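Local atomic coordinates of A197 (Sulfolobus turreted icosahedral virus, PDB entry 2C0N), a protein that adopts the GT-A fold and probably acts as a viral glycosyltransferase, transferring sugar from an activated donor to an acceptor. Residues A[61-66]-A[170-175]. Sequence-based numbering, arbitrary orientation.
Sequences DEDVVP and AYHFID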
# COMPACT_ATOMS: atom_id res chain seq x y z
N ASP A 61 -3.93 -13.07 -1.30
CA ASP A 61 -2.48 -13.00 -1.14
C ASP A 61 -2.04 -11.65 -1.68
O ASP A 61 -2.66 -11.10 -2.60
CB ASP A 61 -1.78 -14.12 -1.89
CG ASP A 61 -1.81 -15.44 -1.16
OD1 ASP A 61 -2.16 -15.50 0.05
OD2 ASP A 61 -1.46 -16.43 -1.81
N GLU A 62 -1.01 -11.09 -1.07
CA GLU A 62 -0.54 -9.75 -1.45
C GLU A 62 -0.02 -9.68 -2.91
O GLU A 62 0.12 -8.60 -3.47
CB GLU A 62 0.51 -9.29 -0.47
CG GLU A 62 1.12 -7.92 -0.74
CD GLU A 62 2.30 -7.95 -1.70
OE1 GLU A 62 2.94 -9.03 -1.82
OE2 GLU A 62 2.60 -6.91 -2.35
N ASP A 63 0.29 -10.83 -3.51
CA ASP A 63 0.68 -10.85 -4.92
C ASP A 63 -0.43 -11.28 -5.88
O ASP A 63 -0.18 -11.56 -7.03
CB ASP A 63 1.95 -11.70 -5.14
CG ASP A 63 1.88 -13.08 -4.56
OD1 ASP A 63 0.79 -13.47 -4.11
OD2 ASP A 63 2.96 -13.78 -4.54
N VAL A 64 -1.66 -11.32 -5.39
CA VAL A 64 -2.80 -11.68 -6.21
C VAL A 64 -3.72 -10.45 -6.36
O VAL A 64 -4.14 -9.86 -5.38
CB VAL A 64 -3.55 -12.89 -5.60
CG1 VAL A 64 -4.85 -13.17 -6.37
CG2 VAL A 64 -2.66 -14.13 -5.56
N VAL A 65 -3.98 -10.04 -7.61
CA VAL A 65 -4.73 -8.83 -7.89
C VAL A 65 -5.92 -9.15 -8.76
O VAL A 65 -5.77 -9.43 -9.95
CB VAL A 65 -3.86 -7.75 -8.60
CG1 VAL A 65 -4.69 -6.49 -8.86
CG2 VAL A 65 -2.68 -7.40 -7.76
N PRO A 66 -7.12 -9.14 -8.16
CA PRO A 66 -8.29 -9.47 -8.94
C PRO A 66 -8.54 -8.58 -10.12
O PRO A 66 -8.32 -7.34 -10.07
CB PRO A 66 -9.42 -9.41 -7.90
CG PRO A 66 -8.71 -9.65 -6.59
CD PRO A 66 -7.45 -8.94 -6.74
N ALA A 170 -7.74 -13.32 -11.47
CA ALA A 170 -6.73 -12.40 -10.93
C ALA A 170 -5.38 -12.56 -11.62
O ALA A 170 -5.04 -13.66 -12.08
CB ALA A 170 -6.57 -12.68 -9.43
N TYR A 171 -4.58 -11.49 -11.61
CA TYR A 171 -3.16 -11.59 -11.95
C TYR A 171 -2.39 -12.09 -10.74
O TYR A 171 -2.74 -11.77 -9.60
CB TYR A 171 -2.62 -10.21 -12.33
CG TYR A 171 -3.38 -9.57 -13.44
CD1 TYR A 171 -3.37 -10.11 -14.72
CD2 TYR A 171 -4.18 -8.47 -13.19
CE1 TYR A 171 -4.08 -9.52 -15.74
CE2 TYR A 171 -4.91 -7.89 -14.18
CZ TYR A 171 -4.87 -8.40 -15.44
OH TYR A 171 -5.64 -7.76 -16.36
N HIS A 172 -1.27 -12.79 -11.00
CA HIS A 172 -0.39 -13.28 -9.96
C HIS A 172 0.96 -12.64 -10.21
O HIS A 172 1.68 -13.02 -11.11
CB HIS A 172 -0.31 -14.83 -10.02
CG HIS A 172 0.13 -15.48 -8.75
ND1 HIS A 172 0.22 -14.81 -7.55
CD2 HIS A 172 0.50 -16.75 -8.50
CE1 HIS A 172 0.66 -15.65 -6.62
NE2 HIS A 172 0.81 -16.84 -7.17
N PHE A 173 1.25 -11.61 -9.45
CA PHE A 173 2.44 -10.82 -9.65
C PHE A 173 3.69 -11.50 -9.20
O PHE A 173 3.72 -12.15 -8.15
CB PHE A 173 2.28 -9.46 -8.95
CG PHE A 173 1.53 -8.50 -9.77
CD1 PHE A 173 0.13 -8.51 -9.81
CD2 PHE A 173 2.20 -7.64 -10.60
CE1 PHE A 173 -0.57 -7.64 -10.64
CE2 PHE A 173 1.51 -6.78 -11.46
CZ PHE A 173 0.09 -6.78 -11.48
N ILE A 174 4.73 -11.36 -10.02
CA ILE A 174 6.03 -11.95 -9.78
C ILE A 174 6.92 -10.92 -9.11
O ILE A 174 7.49 -11.16 -8.05
CB ILE A 174 6.67 -12.50 -11.07
CG1 ILE A 174 5.74 -13.54 -11.72
CG2 ILE A 174 7.98 -13.16 -10.78
CD1 ILE A 174 6.06 -13.77 -13.22
N ASP A 175 7.03 -9.75 -9.72
CA ASP A 175 7.63 -8.62 -9.05
C ASP A 175 6.57 -7.56 -8.91
O ASP A 175 5.38 -7.88 -8.91
CB ASP A 175 8.95 -8.20 -9.73
CG ASP A 175 8.77 -7.61 -11.11
OD1 ASP A 175 7.62 -7.45 -11.50
OD2 ASP A 175 9.78 -7.27 -11.80
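In this GT-A fold, the short strand 64-66 pairs antiparallel with the end of the long strand 162-173. Strand 64-66 directly follows Asp61-Glu62-Asp63, whose sequence and position are consistent with the DXD motif that in GT-A enzymes usually serves the metal and nucleotide-sugar donor. A type I turn from Asp61 to Val64, closed by Val64 N to Asp61 O (3.0 Å), leads from the acidic triplet into the strand.

Backbone bonds set the register. Val65 and Tyr171 form a hydrogen-bonded pair: Val65 N gives a nearly straight bond to Tyr171 O (2.9 Å, 168°), lying in the carbonyl plane, whereas Tyr171 N meets Val65 O (2.9 Å) from above the carbonyl plane. Beyond them, Phe173 N donates in plane to Asp63 O at 2.8 Å. The same oxygen takes a weak second bond from His172 ND1 (3.3 Å) at the edge of the imidazole, so Asp63 is held through its main chain as well as by its carboxylate, which forms a salt bridge with Lys92.

Apolar contacts line both faces. Val64 CG1, anti to its backbone N, meets Ala170 CB at 3.5 Å on the face covered by Phe120. On the other face, beside helix 15-23, Val65 CG2 rests obliquely against Phe173 CE1 (3.6 Å).

The His172 ring, its CG anti to the backbone N, runs alongside the Asp63 side chain, pointing the same way; the carboxylate stands almost perpendicular to the imidazole (83°), with OD1 3.3 Å from His172 CE1.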